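Beta-glucanase (Bacteroides thetaiotaomicron, PDB 6EUG) probably hydrolyses beta-1,3-linked galactan in arabinogalactan through the family 43 glycoside hydrolase domain that makes up this chain. Local coordinates at residues I267-T278 / R290-W301. Sequence-based numbering, arbitrary orientation. Where two conformers were deposited one is given.
Sequences IFKKEGTYWMIT and RLLTADSMLGEW
Met-276 and Trp-301 cross at about a right angle, the methyl CE sitting over one face of the indole, 4.1 Å from the centroid of its six-membered ring, a CH-pi contact. CG of Met-276 lies anti to the backbone N (chi1 -176°), and the bend at chi3 turns CE onto the ring. Ala-294 CB fills the opposite face, so the indole is sandwiched, while Trp-301 NE1 donates in the ring plane to Met-297 O and fixes its rotation. The Tyr-274 ring lies between Met-297, whose CB is over one face and whose SD approaches obliquely, and Lys-269 CG on the other. Its OH is held by Lys-269 NZ, Asp-220 and a water that also accepts from Met-297 N. On the other side of the sheet, Thr-293 lies alongside Trp-275 with OG1 over one indole face, 3.6 Å from CZ3. Thr-293 OG1 donates to Tyr-274 O at 2.9 Å, nearly in line with the carbonyl; the same oxygen accepts from Ala-294 N at 3.2 Å. Leu-291 packs CD2 against CE3 and CZ3 of Trp-275. Thr-278 OG1 touches Arg-290 CB at 3.5 Å, and both side chains bond to Asn-262. Strands 273-278 and 290-294 are the antiparallel central pair of a four-stranded blade in the five-bladed beta-propeller of family 43, the side chain of Thr-278 lying about 10 Å from the bound glucoimidazole.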
ATOM      1  N   ILE A 267      -5.917   0.959  -5.001  1.00 14.85           N
ATOM      2  CA  ILE A 267      -6.909   1.996  -5.385  1.00 13.70           C
ATOM      3  C   ILE A 267      -6.836   2.406  -6.847  1.00 13.66           C
ATOM      4  O   ILE A 267      -5.749   2.446  -7.415  1.00 14.21           O
ATOM      5  CB  ILE A 267      -6.794   3.239  -4.473  1.00 14.92           C
ATOM      6  CG1 ILE A 267      -7.955   4.243  -4.720  1.00 16.13           C
ATOM      7  CG2 ILE A 267      -5.437   3.914  -4.599  1.00 17.36           C
ATOM      8  CD1 ILE A 267      -8.088   5.289  -3.616  1.00 17.99           C
ATOM      9  N   PHE A 268      -7.995   2.702  -7.430  1.00 14.41           N
ATOM     10  CA  PHE A 268      -8.116   3.323  -8.751  1.00 14.98           C
ATOM     11  C   PHE A 268      -9.352   4.206  -8.844  1.00 14.44           C
ATOM     12  O   PHE A 268     -10.233   4.173  -7.958  1.00 16.61           O
ATOM     13  CB  PHE A 268      -8.090   2.284  -9.911  1.00 14.94           C
ATOM     14  CG  PHE A 268      -9.329   1.426 -10.045  1.00 16.81           C
ATOM     15  CD1 PHE A 268      -9.524   0.332  -9.205  1.00 16.45           C
ATOM     16  CD2 PHE A 268     -10.236   1.632 -11.089  1.00 17.29           C
ATOM     17  CE1 PHE A 268     -10.628  -0.499  -9.343  1.00 16.59           C
ATOM     18  CE2 PHE A 268     -11.371   0.803 -11.230  1.00 17.89           C
ATOM     19  CZ  PHE A 268     -11.557  -0.265 -10.341  1.00 16.11           C
ATOM     20  N   LYS A 269      -9.416   4.999  -9.925  1.00 15.16           N
ATOM     21  CA  LYS A 269     -10.553   5.875 -10.203  1.00 15.81           C
ATOM     22  C   LYS A 269     -11.008   5.616 -11.630  1.00 15.44           C
ATOM     23  O   LYS A 269     -10.160   5.541 -12.534  1.00 15.91           O
ATOM     24  CB  LYS A 269     -10.187   7.355  -9.998  1.00 15.99           C
ATOM     25  CG  LYS A 269     -11.319   8.341 -10.267  1.00 16.66           C
ATOM     26  CD  LYS A 269     -10.867   9.784 -10.075  1.00 18.39           C
ATOM     27  CE  LYS A 269     -12.071  10.731 -10.075  1.00 17.49           C
ATOM     28  NZ  LYS A 269     -11.749  12.161  -9.863  1.00 17.80           N
ATOM     29  N   LYS A 270     -12.333   5.471 -11.809  1.00 14.73           N
ATOM     30  CA  LYS A 270     -12.941   5.230 -13.125  1.00 14.23           C
ATOM     31  C   LYS A 270     -14.223   6.030 -13.291  1.00 14.19           C
ATOM     32  O   LYS A 270     -15.181   5.842 -12.518  1.00 15.50           O
ATOM     33  CB  LYS A 270     -13.219   3.716 -13.323  1.00 15.77           C
ATOM     34  CG  LYS A 270     -13.864   3.346 -14.683  1.00 18.06           C
ATOM     35  CD  LYS A 270     -13.972   1.828 -14.824  1.00 23.69           C
ATOM     36  CE  LYS A 270     -14.572   1.377 -16.149  1.00 29.53           C
ATOM     37  NZ  LYS A 270     -16.062   1.441 -16.093  1.00 29.64           N
ATOM     38  N   GLU A 271     -14.279   6.875 -14.324  1.00 16.62           N
ATOM     39  CA  GLU A 271     -15.494   7.659 -14.639  1.00 18.25           C
ATOM     40  C   GLU A 271     -16.072   8.388 -13.421  1.00 17.54           C
ATOM     41  O   GLU A 271     -17.267   8.320 -13.143  1.00 18.60           O
ATOM     42  CB  GLU A 271     -16.529   6.735 -15.304  1.00 23.36           C
ATOM     43  CG  GLU A 271     -16.006   6.184 -16.621  1.00 26.87           C
ATOM     44  CD  GLU A 271     -16.950   5.239 -17.320  1.00 31.90           C
ATOM     45  OE1 GLU A 271     -17.684   4.480 -16.671  1.00 31.28           O
ATOM     46  OE2 GLU A 271     -16.937   5.261 -18.553  1.00 43.67           O
ATOM     47  N   GLY A 272     -15.186   9.042 -12.660  1.00 17.11           N
ATOM     48  CA  GLY A 272     -15.584   9.790 -11.465  1.00 17.01           C
ATOM     49  C   GLY A 272     -15.610   9.110 -10.113  1.00 15.79           C
ATOM     50  O   GLY A 272     -15.674   9.811  -9.077  1.00 16.82           O
ATOM     51  N   THR A 273     -15.572   7.779 -10.113  1.00 15.46           N
ATOM     52  CA  THR A 273     -15.785   6.982  -8.912  1.00 15.78           C
ATOM     53  C   THR A 273     -14.471   6.332  -8.461  1.00 15.19           C
ATOM     54  O   THR A 273     -13.701   5.808  -9.292  1.00 14.48           O
ATOM     55  CB  THR A 273     -16.828   5.879  -9.154  1.00 17.25           C
ATOM     56  OG1 THR A 273     -18.066   6.488  -9.522  1.00 19.83           O
ATOM     57  CG2 THR A 273     -17.001   5.011  -7.922  1.00 16.34           C
ATOM     58  N   TYR A 274     -14.219   6.437  -7.160  1.00 13.48           N
ATOM     59  CA  TYR A 274     -13.051   5.808  -6.510  1.00 13.94           C
ATOM     60  C   TYR A 274     -13.403   4.383  -6.046  1.00 13.89           C
ATOM     61  O   TYR A 274     -14.481   4.135  -5.436  1.00 15.66           O
ATOM     62  CB  TYR A 274     -12.560   6.662  -5.332  1.00 14.23           C
ATOM     63  CG  TYR A 274     -12.119   8.053  -5.730  1.00 14.23           C
ATOM     64  CD1 TYR A 274     -13.059   9.082  -5.848  1.00 15.17           C
ATOM     65  CD2 TYR A 274     -10.796   8.334  -6.070  1.00 16.24           C
ATOM     66  CE1 TYR A 274     -12.694  10.351  -6.218  1.00 16.88           C
ATOM     67  CE2 TYR A 274     -10.424   9.621  -6.459  1.00 19.69           C
ATOM     68  CZ  TYR A 274     -11.388  10.619  -6.555  1.00 18.24           C
ATOM     69  OH  TYR A 274     -11.116  11.930  -6.977  1.00 19.27           O
ATOM     70  N   TRP A 275     -12.475   3.460  -6.297  1.00 13.64           N
ATOM     71  CA  TRP A 275     -12.622   2.038  -5.941  1.00 12.32           C
ATOM     72  C   TRP A 275     -11.351   1.580  -5.226  1.00 14.77           C
ATOM     73  O   TRP A 275     -10.221   1.704  -5.776  1.00 17.36           O
ATOM     74  CB  TRP A 275     -12.815   1.156  -7.190  1.00 13.44           C
ATOM     75  CG  TRP A 275     -14.064   1.441  -7.998  1.00 15.17           C
ATOM     76  CD1 TRP A 275     -14.119   2.104  -9.209  1.00 16.72           C
ATOM     77  CD2 TRP A 275     -15.428   1.102  -7.675  1.00 16.57           C
ATOM     78  NE1 TRP A 275     -15.426   2.215  -9.646  1.00 17.27           N
ATOM     79  CE2 TRP A 275     -16.248   1.604  -8.739  1.00 16.80           C
ATOM     80  CE3 TRP A 275     -16.040   0.432  -6.610  1.00 16.74           C
ATOM     81  CZ2 TRP A 275     -17.627   1.427  -8.767  1.00 18.87           C
ATOM     82  CZ3 TRP A 275     -17.439   0.270  -6.631  1.00 16.30           C
ATOM     83  CH2 TRP A 275     -18.207   0.766  -7.713  1.00 18.42           C
ATOM     84  N   MET A 276     -11.503   1.013  -4.037  1.00 14.90           N
ATOM     85  CA  MET A 276     -10.346   0.505  -3.281  1.00 13.87           C
ATOM     86  C   MET A 276     -10.585  -0.957  -2.866  1.00 13.61           C
ATOM     87  O   MET A 276     -11.676  -1.317  -2.395  1.00 15.78           O
ATOM     88  CB  MET A 276     -10.113   1.384  -2.039  1.00 16.24           C
ATOM     89  CG  MET A 276      -8.898   1.026  -1.207  1.00 16.03           C
ATOM     90  SD  MET A 276      -8.185   2.379  -0.239  1.00 21.60           S
ATOM     91  CE  MET A 276      -9.569   3.159   0.600  1.00 21.79           C
ATOM     92  N   ILE A 277      -9.556  -1.780  -3.036  1.00 13.76           N
ATOM     93  CA  ILE A 277      -9.568  -3.194  -2.602  1.00 10.63           C
ATOM     94  C   ILE A 277      -8.593  -3.335  -1.448  1.00 13.65           C
ATOM     95  O   ILE A 277      -7.454  -2.850  -1.522  1.00 14.94           O
ATOM     96  CB  ILE A 277      -9.267  -4.206  -3.752  1.00 11.12           C
ATOM     97  CG1 ILE A 277     -10.348  -4.086  -4.838  1.00 14.45           C
ATOM     98  CG2 ILE A 277      -9.134  -5.637  -3.218  1.00 14.38           C
ATOM     99  CD1 ILE A 277     -10.128  -4.924  -6.090  1.00 14.35           C
ATOM    100  N   THR A 278      -9.056  -4.035  -0.409  1.00 13.73           N
ATOM    101  CA  THR A 278      -8.264  -4.316   0.780  1.00 13.26           C
ATOM    102  C   THR A 278      -8.370  -5.777   1.191  1.00 14.73           C
ATOM    103  O   THR A 278      -9.273  -6.502   0.724  1.00 16.65           O
ATOM    104  CB  THR A 278      -8.712  -3.406   1.942  1.00 13.68           C
ATOM    105  OG1 THR A 278     -10.107  -3.616   2.203  1.00 14.09           O
ATOM    106  CG2 THR A 278      -8.531  -1.941   1.598  1.00 15.24           C
ATOM    107  N   ARG A 290     -12.086  -7.160   0.499  1.00 14.67           N
ATOM    108  CA  ARG A 290     -13.168  -6.189   0.620  1.00 14.32           C
ATOM    109  C   ARG A 290     -13.067  -5.200  -0.562  1.00 13.16           C
ATOM    110  O   ARG A 290     -11.934  -4.896  -1.051  1.00 14.20           O
ATOM    111  CB  ARG A 290     -13.065  -5.397   1.947  1.00 15.32           C
ATOM    112  CG  ARG A 290     -13.037  -6.264   3.228  1.00 16.87           C
ATOM    113  CD  ARG A 290     -11.658  -6.634   3.732  1.00 17.30           C
ATOM    114  NE  ARG A 290     -11.779  -7.415   4.960  1.00 20.05           N
ATOM    115  CZ  ARG A 290     -11.746  -6.953   6.208  1.00 18.53           C
ATOM    116  NH1 ARG A 290     -11.561  -5.664   6.484  1.00 19.72           N
ATOM    117  NH2 ARG A 290     -11.904  -7.818   7.198  1.00 21.28           N
ATOM    118  N   LEU A 291     -14.226  -4.704  -0.998  1.00 13.81           N
ATOM    119  CA  LEU A 291     -14.331  -3.591  -1.961  1.00 15.62           C
ATOM    120  C   LEU A 291     -14.906  -2.353  -1.272  1.00 15.00           C
ATOM    121  O   LEU A 291     -15.962  -2.436  -0.643  1.00 15.37           O
ATOM    122  CB  LEU A 291     -15.207  -3.971  -3.154  1.00 15.38           C
ATOM    123  CG  LEU A 291     -15.389  -2.940  -4.262  1.00 15.83           C
ATOM    124  CD1 LEU A 291     -14.026  -2.624  -4.891  1.00 15.27           C
ATOM    125  CD2 LEU A 291     -16.369  -3.422  -5.320  1.00 17.60           C
ATOM    126  N   LEU A 292     -14.207  -1.218  -1.397  1.00 14.50           N
ATOM    127  CA  LEU A 292     -14.632   0.049  -0.807  1.00 15.62           C
ATOM    128  C   LEU A 292     -14.818   1.093  -1.917  1.00 16.21           C
ATOM    129  O   LEU A 292     -14.077   1.070  -2.906  1.00 16.86           O
ATOM    130  CB  LEU A 292     -13.656   0.531   0.233  1.00 14.86           C
ATOM    131  CG  LEU A 292     -13.013  -0.537   1.175  1.00 14.53           C
ATOM    132  CD1 LEU A 292     -11.926   0.085   2.037  1.00 16.74           C
ATOM    133  CD2 LEU A 292     -14.062  -1.191   2.074  1.00 16.61           C
ATOM    134  N   THR A 293     -15.786   1.994  -1.760  1.00 14.51           N
ATOM    135  CA  THR A 293     -16.047   3.030  -2.789  1.00 14.84           C
ATOM    136  C   THR A 293     -16.441   4.394  -2.208  1.00 15.31           C
ATOM    137  O   THR A 293     -17.060   4.476  -1.104  1.00 14.81           O
ATOM    138  CB  THR A 293     -17.087   2.523  -3.817  1.00 14.00           C
ATOM    139  OG1 THR A 293     -17.209   3.397  -4.956  1.00 15.67           O
ATOM    140  CG2 THR A 293     -18.473   2.362  -3.164  1.00 15.50           C
ATOM    141  N   ALA A 294     -16.096   5.445  -2.962  1.00 15.64           N
ATOM    142  CA  ALA A 294     -16.503   6.820  -2.685  1.00 15.89           C
ATOM    143  C   ALA A 294     -16.655   7.638  -3.970  1.00 15.11           C
ATOM    144  O   ALA A 294     -16.043   7.306  -5.019  1.00 14.31           O
ATOM    145  CB  ALA A 294     -15.521   7.526  -1.753  1.00 16.44           C
ATOM    146  N   ASP A 295     -17.439   8.710  -3.881  1.00 17.03           N
ATOM    147  CA  ASP A 295     -17.546   9.698  -4.989  1.00 17.43           C
ATOM    148  C   ASP A 295     -16.683  10.947  -4.841  1.00 17.39           C
ATOM    149  O   ASP A 295     -16.775  11.868  -5.679  1.00 17.32           O
ATOM    150  CB  ASP A 295     -19.028  10.079  -5.253  1.00 18.06           C
ATOM    151  CG  ASP A 295     -19.881   8.882  -5.747  1.00 19.45           C
ATOM    152  OD1 ASP A 295     -19.345   7.888  -6.246  1.00 21.81           O
ATOM    153  OD2 ASP A 295     -21.124   8.932  -5.623  1.00 27.69           O
ATOM    154  N   SER A 296     -15.916  11.023  -3.748  0.50 16.21           N
ATOM    155  CA  SER A 296     -14.897  12.070  -3.522  0.50 16.34           C
ATOM    156  C   SER A 296     -13.842  11.447  -2.601  0.50 14.66           C
ATOM    157  O   SER A 296     -14.191  10.683  -1.699  0.50 15.50           O
ATOM    158  CB  SER A 296     -15.499  13.317  -2.877  0.50 15.84           C
ATOM    159  OG  SER A 296     -14.526  14.355  -2.736  0.50 17.63           O
ATOM    160  N   MET A 297     -12.561  11.738  -2.844  1.00 13.83           N
ATOM    161  CA  MET A 297     -11.486  11.083  -2.114  1.00 14.26           C
ATOM    162  C   MET A 297     -11.591  11.282  -0.605  1.00 13.17           C
ATOM    163  O   MET A 297     -11.385  10.302   0.154  1.00 14.67           O
ATOM    164  CB  MET A 297     -10.101  11.581  -2.608  1.00 16.72           C
ATOM    165  CG  MET A 297      -8.875  10.962  -1.930  1.00 18.00           C
ATOM    166  SD  MET A 297      -8.666   9.192  -2.225  1.00 17.78           S
ATOM    167  CE  MET A 297      -7.773   9.221  -3.764  1.00 18.71           C
ATOM    168  N   LEU A 298     -11.861  12.515  -0.176  1.00 14.89           N
ATOM    169  CA  LEU A 298     -11.995  12.833   1.254  1.00 12.69           C
ATOM    170  C   LEU A 298     -13.461  12.880   1.740  1.00 13.24           C
ATOM    171  O   LEU A 298     -13.757  13.422   2.830  1.00 16.22           O
ATOM    172  CB  LEU A 298     -11.241  14.105   1.655  1.00 12.69           C
ATOM    173  CG  LEU A 298      -9.739  14.100   1.311  1.00 14.59           C
ATOM    174  CD1 LEU A 298      -9.088  15.390   1.748  1.00 16.58           C
ATOM    175  CD2 LEU A 298      -9.032  12.937   1.986  1.00 16.32           C
ATOM    176  N   GLY A 299     -14.360  12.278   0.974  1.00 13.92           N
ATOM    177  CA  GLY A 299     -15.771  12.138   1.395  1.00 14.97           C
ATOM    178  C   GLY A 299     -16.064  10.853   2.147  1.00 15.57           C
ATOM    179  O   GLY A 299     -15.157  10.202   2.633  1.00 16.30           O
ATOM    180  N   GLU A 300     -17.348  10.517   2.289  1.00 15.85           N
ATOM    181  CA  GLU A 300     -17.748   9.262   2.894  1.00 15.78           C
ATOM    182  C   GLU A 300     -17.557   8.056   1.999  1.00 14.05           C
ATOM    183  O   GLU A 300     -17.858   8.095   0.816  1.00 16.79           O
ATOM    184  CB  GLU A 300     -19.216   9.334   3.347  1.00 17.41           C
ATOM    185  CG  GLU A 300     -19.458  10.262   4.524  1.00 22.83           C
ATOM    186  CD  GLU A 300     -18.941   9.733   5.861  1.00 24.78           C
ATOM    187  OE1 GLU A 300     -18.590   8.519   6.013  1.00 28.47           O
ATOM    188  OE2 GLU A 300     -18.902  10.570   6.789  1.00 29.72           O
ATOM    189  N   TRP A 301     -17.019   6.975   2.578  1.00 13.53           N
ATOM    190  CA  TRP A 301     -16.800   5.695   1.900  1.00 14.39           C
ATOM    191  C   TRP A 301     -17.802   4.598   2.375  1.00 13.88           C
ATOM    192  O   TRP A 301     -18.311   4.652   3.505  1.00 15.98           O
ATOM    193  CB  TRP A 301     -15.362   5.203   2.120  1.00 15.18           C
ATOM    194  CG  TRP A 301     -14.258   6.033   1.403  1.00 14.01           C
ATOM    195  CD1 TRP A 301     -13.841   7.319   1.668  1.00 14.56           C
ATOM    196  CD2 TRP A 301     -13.503   5.592   0.297  1.00 14.04           C
ATOM    197  NE1 TRP A 301     -12.837   7.685   0.778  1.00 14.04           N
ATOM    198  CE2 TRP A 301     -12.642   6.654  -0.091  1.00 14.75           C
ATOM    199  CE3 TRP A 301     -13.506   4.402  -0.465  1.00 13.44           C
ATOM    200  CZ2 TRP A 301     -11.745   6.529  -1.164  1.00 15.65           C
ATOM    201  CZ3 TRP A 301     -12.633   4.294  -1.523  1.00 15.01           C
ATOM    202  CH2 TRP A 301     -11.774   5.356  -1.878  1.00 14.97           C
TER
HETATM  203  O   HOH W   1     -15.093  12.187  -7.937  1.00 21.34           O
HETATM  204  O   HOH W   2     -11.896  13.629  -5.035  1.00 24.97           O